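Local coordinates for cytochrome P450 monooxygenase (Rhodococcus sp. ECU0066, PDB 6KBH), which probably acts as a self-sufficient monooxygenase, carrying electrons from FMN through a [2Fe-2S] cluster to its own heme, at residues A[162-167]-A[407-412]; A[151-156]-A[458-463]. All coordinates share one frame; numbering follows the deposited sequence.

Contact 1 (A[162-167]-A[407-412])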
ATOM      1  N   GLU A 162       8.278   0.520 -25.140  1.00116.15           N
ATOM      2  CA  GLU A 162       9.170  -0.002 -26.174  1.00111.41           C
ATOM      3  C   GLU A 162       8.756  -1.394 -26.632  1.00117.28           C
ATOM      4  O   GLU A 162       8.963  -1.754 -27.796  1.00127.19           O
ATOM      5  CB  GLU A 162      10.609  -0.040 -25.660  1.00104.12           C
ATOM      6  CG  GLU A 162      11.299   1.306 -25.578  1.00108.31           C
ATOM      7  CD  GLU A 162      12.786   1.169 -25.310  1.00113.60           C
ATOM      8  OE1 GLU A 162      13.262   0.022 -25.175  1.00112.70           O
ATOM      9  OE2 GLU A 162      13.478   2.206 -25.231  1.00113.65           O
ATOM     10  N   TYR A 163       8.171  -2.185 -25.734  1.00112.18           N
ATOM     11  CA  TYR A 163       7.741  -3.537 -26.061  1.00113.73           C
ATOM     12  C   TYR A 163       6.331  -3.577 -26.645  1.00113.70           C
ATOM     13  O   TYR A 163       6.099  -4.258 -27.647  1.00126.84           O
ATOM     14  CB  TYR A 163       7.828  -4.426 -24.817  1.00109.77           C
ATOM     15  CG  TYR A 163       9.196  -5.033 -24.596  1.00103.54           C
ATOM     16  CD1 TYR A 163       9.617  -6.127 -25.341  1.00100.12           C
ATOM     17  CD2 TYR A 163      10.068  -4.509 -23.650  1.00 94.77           C
ATOM     18  CE1 TYR A 163      10.865  -6.686 -25.147  1.00 98.26           C
ATOM     19  CE2 TYR A 163      11.320  -5.064 -23.446  1.00 95.71           C
ATOM     20  CZ  TYR A 163      11.712  -6.152 -24.199  1.00101.62           C
ATOM     21  OH  TYR A 163      12.957  -6.707 -24.004  1.00100.70           O
ATOM     22  N   VAL A 164       5.382  -2.853 -26.043  1.00112.50           N
ATOM     23  CA  VAL A 164       3.987  -2.995 -26.453  1.00114.45           C
ATOM     24  C   VAL A 164       3.768  -2.473 -27.870  1.00119.19           C
ATOM     25  O   VAL A 164       2.902  -2.977 -28.596  1.00127.60           O
ATOM     26  CB  VAL A 164       3.050  -2.306 -25.439  1.00114.17           C
ATOM     27  CG1 VAL A 164       3.493  -0.909 -25.201  1.00116.90           C
ATOM     28  CG2 VAL A 164       1.606  -2.313 -25.922  1.00110.90           C
ATOM     29  N   ASP A 165       4.551  -1.486 -28.305  1.00122.63           N
ATOM     30  CA  ASP A 165       4.345  -0.933 -29.637  1.00125.32           C
ATOM     31  C   ASP A 165       4.908  -1.811 -30.751  1.00125.72           C
ATOM     32  O   ASP A 165       4.693  -1.504 -31.927  1.00129.17           O
ATOM     33  CB  ASP A 165       4.941   0.479 -29.729  1.00119.19           C
ATOM     34  CG  ASP A 165       6.449   0.504 -29.538  1.00124.59           C
ATOM     35  OD1 ASP A 165       7.070  -0.573 -29.424  1.00128.45           O
ATOM     36  OD2 ASP A 165       7.017   1.615 -29.505  1.00120.92           O
ATOM     37  N   ARG A 166       5.639  -2.877 -30.419  1.00122.95           N
ATOM     38  CA  ARG A 166       6.080  -3.803 -31.457  1.00120.50           C
ATOM     39  C   ARG A 166       4.924  -4.665 -31.945  1.00121.35           C
ATOM     40  O   ARG A 166       4.827  -4.967 -33.140  1.00125.42           O
ATOM     41  CB  ARG A 166       7.215  -4.681 -30.933  1.00115.50           C
ATOM     42  CG  ARG A 166       8.330  -3.904 -30.272  1.00120.77           C
ATOM     43  CD  ARG A 166       9.514  -4.796 -29.962  1.00122.43           C
ATOM     44  NE  ARG A 166      10.490  -4.108 -29.123  1.00119.50           N
ATOM     45  CZ  ARG A 166      11.691  -4.589 -28.825  1.00119.65           C
ATOM     46  NH1 ARG A 166      12.074  -5.768 -29.299  1.00122.42           N
ATOM     47  NH2 ARG A 166      12.511  -3.890 -28.054  1.00117.42           N
ATOM     48  N   PHE A 167       4.038  -5.062 -31.033  1.00119.69           N
ATOM     49  CA  PHE A 167       2.915  -5.935 -31.346  1.00122.19           C
ATOM     50  C   PHE A 167       1.575  -5.207 -31.274  1.00123.81           C
ATOM     51  O   PHE A 167       0.526  -5.854 -31.216  1.00124.78           O
ATOM     52  CB  PHE A 167       2.944  -7.159 -30.421  1.00124.08           C
ATOM     53  CG  PHE A 167       2.964  -6.829 -28.942  1.00121.22           C
ATOM     54  CD1 PHE A 167       1.967  -6.065 -28.353  1.00120.63           C
ATOM     55  CD2 PHE A 167       3.998  -7.289 -28.143  1.00118.49           C
ATOM     56  CE1 PHE A 167       2.001  -5.772 -26.997  1.00113.21           C
ATOM     57  CE2 PHE A 167       4.039  -6.999 -26.791  1.00112.77           C
ATOM     58  CZ  PHE A 167       3.042  -6.245 -26.216  1.00108.04           C
ATOM     59  N   LEU A 407      -0.218  -2.496 -16.214  1.00 92.89           N
ATOM     60  CA  LEU A 407      -1.666  -2.499 -16.243  1.00 96.37           C
ATOM     61  C   LEU A 407      -2.261  -1.117 -16.470  1.00102.70           C
ATOM     62  O   LEU A 407      -3.485  -1.006 -16.577  1.00112.20           O
ATOM     63  CB  LEU A 407      -2.217  -3.098 -14.945  1.00101.20           C
ATOM     64  CG  LEU A 407      -3.715  -3.410 -14.899  1.00105.83           C
ATOM     65  CD1 LEU A 407      -4.098  -4.387 -16.009  1.00114.64           C
ATOM     66  CD2 LEU A 407      -4.132  -3.929 -13.533  1.00101.73           C
ATOM     67  N   GLU A 408      -1.471  -0.047 -16.553  1.00 99.62           N
ATOM     68  CA  GLU A 408      -2.179   1.129 -17.040  1.00101.25           C
ATOM     69  C   GLU A 408      -2.038   1.274 -18.548  1.00 99.48           C
ATOM     70  O   GLU A 408      -3.022   1.594 -19.221  1.00100.72           O
ATOM     71  CB  GLU A 408      -1.750   2.415 -16.312  1.00101.52           C
ATOM     72  CG  GLU A 408      -0.342   2.919 -16.490  1.00105.65           C
ATOM     73  CD  GLU A 408      -0.277   4.440 -16.384  1.00102.16           C
ATOM     74  OE1 GLU A 408      -1.004   5.125 -17.136  1.00104.90           O
ATOM     75  OE2 GLU A 408       0.509   4.951 -15.560  1.00 94.46           O
ATOM     76  N   GLU A 409      -0.864   0.973 -19.108  1.00101.58           N
ATOM     77  CA  GLU A 409      -0.703   1.095 -20.553  1.00106.78           C
ATOM     78  C   GLU A 409      -1.620   0.138 -21.306  1.00109.01           C
ATOM     79  O   GLU A 409      -2.219   0.515 -22.320  1.00113.45           O
ATOM     80  CB  GLU A 409       0.748   0.859 -20.962  1.00101.74           C
ATOM     81  CG  GLU A 409       0.963   1.216 -22.421  1.00109.61           C
ATOM     82  CD  GLU A 409       2.415   1.285 -22.831  1.00117.69           C
ATOM     83  OE1 GLU A 409       3.284   0.831 -22.060  1.00117.65           O
ATOM     84  OE2 GLU A 409       2.687   1.814 -23.932  1.00120.44           O
ATOM     85  N   LEU A 410      -1.740  -1.107 -20.836  1.00100.58           N
ATOM     86  CA  LEU A 410      -2.568  -2.072 -21.553  1.00103.43           C
ATOM     87  C   LEU A 410      -4.055  -1.788 -21.377  1.00104.66           C
ATOM     88  O   LEU A 410      -4.860  -2.165 -22.236  1.00109.42           O
ATOM     89  CB  LEU A 410      -2.232  -3.494 -21.106  1.00104.49           C
ATOM     90  CG  LEU A 410      -0.752  -3.874 -21.194  1.00102.00           C
ATOM     91  CD1 LEU A 410      -0.521  -5.224 -20.556  1.00 96.32           C
ATOM     92  CD2 LEU A 410      -0.257  -3.868 -22.634  1.00 94.67           C
ATOM     93  N   THR A 411      -4.444  -1.134 -20.281  1.00100.78           N
ATOM     94  CA  THR A 411      -5.826  -0.681 -20.156  1.00106.69           C
ATOM     95  C   THR A 411      -6.060   0.632 -20.886  1.00108.57           C
ATOM     96  O   THR A 411      -7.183   0.900 -21.325  1.00115.01           O
ATOM     97  CB  THR A 411      -6.215  -0.530 -18.689  1.00110.34           C
ATOM     98  OG1 THR A 411      -5.437   0.515 -18.086  1.00106.42           O
ATOM     99  CG2 THR A 411      -6.002  -1.841 -17.952  1.00103.36           C
ATOM    100  N   ARG A 412      -5.027   1.465 -21.009  1.00109.08           N
ATOM    101  CA  ARG A 412      -5.156   2.692 -21.788  1.00111.58           C
ATOM    102  C   ARG A 412      -5.293   2.378 -23.270  1.00109.55           C
ATOM    103  O   ARG A 412      -6.307   2.701 -23.899  1.00116.93           O
ATOM    104  CB  ARG A 412      -3.946   3.595 -21.549  1.00113.29           C
ATOM    105  CG  ARG A 412      -3.933   4.288 -20.204  1.00112.64           C
ATOM    106  CD  ARG A 412      -4.626   5.631 -20.254  1.00117.17           C
ATOM    107  NE  ARG A 412      -4.358   6.402 -19.045  1.00117.86           N
ATOM    108  CZ  ARG A 412      -3.196   6.990 -18.776  1.00120.67           C
ATOM    109  NH1 ARG A 412      -2.188   6.902 -19.634  1.00122.40           N
ATOM    110  NH2 ARG A 412      -3.042   7.670 -17.649  1.00111.39           N
TER

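Contact 2 (A[151-156]-A[458-463])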
ATOM      1  N   HIS A 151      12.984   7.712  -8.825  1.00 88.11           N
ATOM      2  CA  HIS A 151      13.909   7.951  -9.929  1.00 89.92           C
ATOM      3  C   HIS A 151      13.663   6.984 -11.081  1.00 90.12           C
ATOM      4  O   HIS A 151      13.792   7.357 -12.253  1.00 88.95           O
ATOM      5  CB  HIS A 151      15.354   7.835  -9.447  1.00 88.33           C
ATOM      6  CG  HIS A 151      16.343   7.665 -10.558  1.00100.96           C
ATOM      7  ND1 HIS A 151      16.953   6.460 -10.834  1.00108.48           N
ATOM      8  CD2 HIS A 151      16.815   8.544 -11.472  1.00104.87           C
ATOM      9  CE1 HIS A 151      17.763   6.607 -11.867  1.00104.25           C
ATOM     10  NE2 HIS A 151      17.698   7.861 -12.273  1.00112.73           N
ATOM     11  N   HIS A 152      13.309   5.736 -10.772  1.00 91.56           N
ATOM     12  CA  HIS A 152      13.218   4.698 -11.792  1.00 90.33           C
ATOM     13  C   HIS A 152      11.889   4.695 -12.540  1.00 84.50           C
ATOM     14  O   HIS A 152      11.761   3.959 -13.524  1.00 87.80           O
ATOM     15  CB  HIS A 152      13.452   3.323 -11.164  1.00 81.52           C
ATOM     16  CG  HIS A 152      14.851   3.108 -10.676  1.00 80.62           C
ATOM     17  ND1 HIS A 152      15.935   3.044 -11.525  1.00 83.24           N
ATOM     18  CD2 HIS A 152      15.344   2.935  -9.426  1.00 80.61           C
ATOM     19  CE1 HIS A 152      17.034   2.844 -10.821  1.00 82.15           C
ATOM     20  NE2 HIS A 152      16.702   2.774  -9.544  1.00 78.84           N
ATOM     21  N   GLU A 153      10.909   5.491 -12.112  1.00 86.53           N
ATOM     22  CA  GLU A 153       9.597   5.450 -12.755  1.00 80.77           C
ATOM     23  C   GLU A 153       9.611   5.828 -14.235  1.00 84.69           C
ATOM     24  O   GLU A 153       8.825   5.235 -14.995  1.00 89.84           O
ATOM     25  CB  GLU A 153       8.610   6.337 -11.985  1.00 76.70           C
ATOM     26  CG  GLU A 153       7.180   6.229 -12.495  1.00 73.00           C
ATOM     27  CD  GLU A 153       6.160   6.785 -11.525  1.00 90.20           C
ATOM     28  OE1 GLU A 153       6.535   7.116 -10.378  1.00 93.34           O
ATOM     29  OE2 GLU A 153       4.979   6.899 -11.915  1.00 92.54           O
ATOM     30  N   PRO A 154      10.421   6.783 -14.711  1.00 96.38           N
ATOM     31  CA  PRO A 154      10.476   7.000 -16.166  1.00 95.02           C
ATOM     32  C   PRO A 154      11.081   5.832 -16.924  1.00 86.55           C
ATOM     33  O   PRO A 154      10.676   5.575 -18.065  1.00 88.44           O
ATOM     34  CB  PRO A 154      11.337   8.265 -16.303  1.00 92.08           C
ATOM     35  CG  PRO A 154      11.215   8.948 -14.988  1.00 84.50           C
ATOM     36  CD  PRO A 154      11.149   7.840 -13.985  1.00 92.56           C
ATOM     37  N   MET A 155      12.035   5.118 -16.325  1.00 86.80           N
ATOM     38  CA  MET A 155      12.706   4.026 -17.025  1.00 91.32           C
ATOM     39  C   MET A 155      11.747   2.880 -17.328  1.00 96.23           C
ATOM     40  O   MET A 155      11.778   2.312 -18.426  1.00 97.45           O
ATOM     41  CB  MET A 155      13.894   3.534 -16.197  1.00 82.08           C
ATOM     42  CG  MET A 155      14.521   2.232 -16.674  1.00 95.27           C
ATOM     43  SD  MET A 155      13.773   0.763 -15.934  1.00103.52           S
ATOM     44  CE  MET A 155      14.097   1.044 -14.195  1.00 88.96           C
ATOM     45  N   VAL A 156      10.897   2.516 -16.364  1.00 92.06           N
ATOM     46  CA  VAL A 156       9.982   1.400 -16.575  1.00 92.99           C
ATOM     47  C   VAL A 156       8.869   1.788 -17.541  1.00 98.84           C
ATOM     48  O   VAL A 156       8.401   0.955 -18.327  1.00104.23           O
ATOM     49  CB  VAL A 156       9.431   0.906 -15.223  1.00 90.40           C
ATOM     50  CG1 VAL A 156       8.969   2.074 -14.378  1.00 96.18           C
ATOM     51  CG2 VAL A 156       8.297  -0.093 -15.427  1.00 87.48           C
ATOM     52  N   SER A 458       0.665  10.643 -23.757  1.00131.45           N
ATOM     53  CA  SER A 458       1.173  11.713 -22.911  1.00126.98           C
ATOM     54  C   SER A 458       0.513  11.694 -21.541  1.00122.80           C
ATOM     55  O   SER A 458       1.092  12.191 -20.565  1.00122.29           O
ATOM     56  CB  SER A 458       0.955  13.066 -23.586  1.00129.38           C
ATOM     57  OG  SER A 458       1.459  13.068 -24.911  1.00137.89           O
ATOM     58  N   ARG A 459      -0.702  11.147 -21.447  1.00126.74           N
ATOM     59  CA  ARG A 459      -1.294  10.850 -20.145  1.00125.91           C
ATOM     60  C   ARG A 459      -0.439   9.840 -19.402  1.00121.51           C
ATOM     61  O   ARG A 459      -0.193   8.735 -19.903  1.00124.19           O
ATOM     62  CB  ARG A 459      -2.700  10.282 -20.308  1.00125.35           C
ATOM     63  CG  ARG A 459      -3.712  11.180 -20.944  1.00128.18           C
ATOM     64  CD  ARG A 459      -5.070  10.705 -20.474  1.00129.54           C
ATOM     65  NE  ARG A 459      -6.054  11.767 -20.328  1.00138.83           N
ATOM     66  CZ  ARG A 459      -6.595  12.421 -21.348  1.00138.72           C
ATOM     67  NH1 ARG A 459      -6.238  12.128 -22.590  1.00133.34           N
ATOM     68  NH2 ARG A 459      -7.494  13.366 -21.124  1.00141.68           N
ATOM     69  N   ARG A 460       0.003  10.205 -18.206  1.00115.01           N
ATOM     70  CA  ARG A 460       0.711   9.270 -17.348  1.00109.24           C
ATOM     71  C   ARG A 460       0.137   9.406 -15.949  1.00113.23           C
ATOM     72  O   ARG A 460       0.006  10.523 -15.432  1.00118.51           O
ATOM     73  CB  ARG A 460       2.218   9.502 -17.388  1.00108.34           C
ATOM     74  CG  ARG A 460       2.809  10.592 -16.516  1.00117.56           C
ATOM     75  CD  ARG A 460       4.150  10.125 -15.999  1.00120.47           C
ATOM     76  NE  ARG A 460       4.429  10.674 -14.677  1.00121.00           N
ATOM     77  CZ  ARG A 460       5.481  10.333 -13.942  1.00121.14           C
ATOM     78  NH1 ARG A 460       6.348   9.444 -14.408  1.00113.87           N
ATOM     79  NH2 ARG A 460       5.670  10.883 -12.746  1.00121.04           N
ATOM     80  N   GLN A 461      -0.268   8.276 -15.357  1.00111.44           N
ATOM     81  CA  GLN A 461      -0.771   8.383 -13.995  1.00105.30           C
ATOM     82  C   GLN A 461       0.352   8.111 -13.016  1.00103.04           C
ATOM     83  O   GLN A 461       1.058   7.106 -13.157  1.00103.90           O
ATOM     84  CB  GLN A 461      -1.913   7.412 -13.749  1.00 90.00           C
ATOM     85  CG  GLN A 461      -2.598   7.666 -12.425  1.00 91.49           C
ATOM     86  CD  GLN A 461      -3.696   6.683 -12.139  1.00 97.47           C
ATOM     87  OE1 GLN A 461      -3.795   5.652 -12.792  1.00108.26           O
ATOM     88  NE2 GLN A 461      -4.539   7.000 -11.162  1.00 96.79           N
ATOM     89  N   PRO A 462       0.552   8.985 -12.035  1.00101.16           N
ATOM     90  CA  PRO A 462       1.592   8.733 -11.031  1.00 91.18           C
ATOM     91  C   PRO A 462       1.340   7.427 -10.292  1.00 95.87           C
ATOM     92  O   PRO A 462       0.211   7.116  -9.901  1.00 87.68           O
ATOM     93  CB  PRO A 462       1.485   9.943 -10.093  1.00 97.57           C
ATOM     94  CG  PRO A 462       0.101  10.473 -10.308  1.00 90.78           C
ATOM     95  CD  PRO A 462      -0.193  10.226 -11.756  1.00 96.26           C
ATOM     96  N   VAL A 463       2.413   6.652 -10.128  1.00102.68           N
ATOM     97  CA  VAL A 463       2.349   5.434  -9.339  1.00 91.95           C
ATOM     98  C   VAL A 463       1.918   5.760  -7.909  1.00 96.66           C
ATOM     99  O   VAL A 463       2.228   6.830  -7.368  1.00 90.25           O
ATOM    100  CB  VAL A 463       3.722   4.740  -9.378  1.00 76.34           C
ATOM    101  CG1 VAL A 463       3.837   3.677  -8.317  1.00 83.07           C
ATOM    102  CG2 VAL A 463       3.965   4.146 -10.755  1.00 85.38           C
TER

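Contact 1 (A[162-167]-A[407-412])
V164 is where 162-167 meets 407-412, reaching E409 with one methyl and L410 with the other. With chi1 at 52°, CG1 of V164 is flanked by both N and C of its own backbone and lies against the E409 carboxylate, 3.4 Å from CD of E409. E409 comes to this methyl on an extended side chain. Its OE2 also pairs with R161, one turn back on the first helix, and with R413, so this buried carboxylate is probably stabilised as an anion by two arginines while V164 covers it. The side chains of V164 and L410 pass each other pointing opposite ways, with 4.1 Å between CG2 of V164 and CD2 of L410. Helices 153-164 and 396-413 probably correspond to helices D and L of the P450 fold, members of its central four-helix bundle. Farther along, R166 turns back: its NE donates to O of E162 at 3.1 Å, with an N-H...O angle of 157° and the oxygen near the guanidinium plane. F167 lays one ring face, toward its rim, against O of Y163 and C of V164, and packs on M179 of helix 175-180, which L410 also touches.

Contact 2 (A[151-156]-A[458-463])
The backbone N of V463 donates to E153 OE2 at 3.1 Å, and at 160° the N-H points nearly straight at the acceptor. The oxygen is met on its syn side, with the donor tilted somewhat out of the carboxylate plane. E153 reaches the loop with CG anti to its backbone N (chi1 -173°) and the rest of the chain extended, which carries the carboxylate well clear of the helix. The same OE2 forms a long salt bridge with R460, 3.8 Å from NH1 of R460. The oxygen sits above the guanidinium, nearer its edge than its middle, with the two flat groups turned 23° from each other; no N-H is aimed at the oxygen, so the attraction is one of charge alone. R157, a turn farther along the helix, makes a weak, long ion pair with E153 and also lies close to R460, so the carboxylate probably offsets two neighbouring positive charges. With an alanine here in place of E153, the V463 amide would be likely to lose this acceptor, and the close positive charges of R460 and R157 to be left without this nearby negative one. Helix 153-164, probably helix D of the P450 fold, is thus joined to the irregular connection that leads from the heme-binding part of the chain to strand 475-486 of the flavin-binding part's antiparallel sheet. Outside the polar bonds the side chains pack by van der Waals contact. V463 lies alongside E153, pointing the other way, its CG2 3.5 Å from CD of E153, while CG of E153 passes 3.8 Å from NH1 of R460. Both E153 and V463 also touch M401 of helix 396-413, and V463 continues onto I405, which V156 also touches.

Going from the N terminus, the first of these segments to appear are 151-156 and 162-167, on helix 153-164, the former near its N-terminal side and the latter near its C-terminal side. The chain then runs through most of the heme-binding part before helix 396-413 returns to the 162-167 region and closes contact 1 over 239 intervening residues. Continuing past helix 449-452, it comes back to the 151-156 region at 458-463, so contact 2 closes the wider loop of 301 residues and encloses contact 1. The returning segments also meet each other, through a probable hydrogen bond from R412 NH1 to R459 O. One helix is thereby tied both to helix 396-413 and to the connection approaching the flavin-binding part.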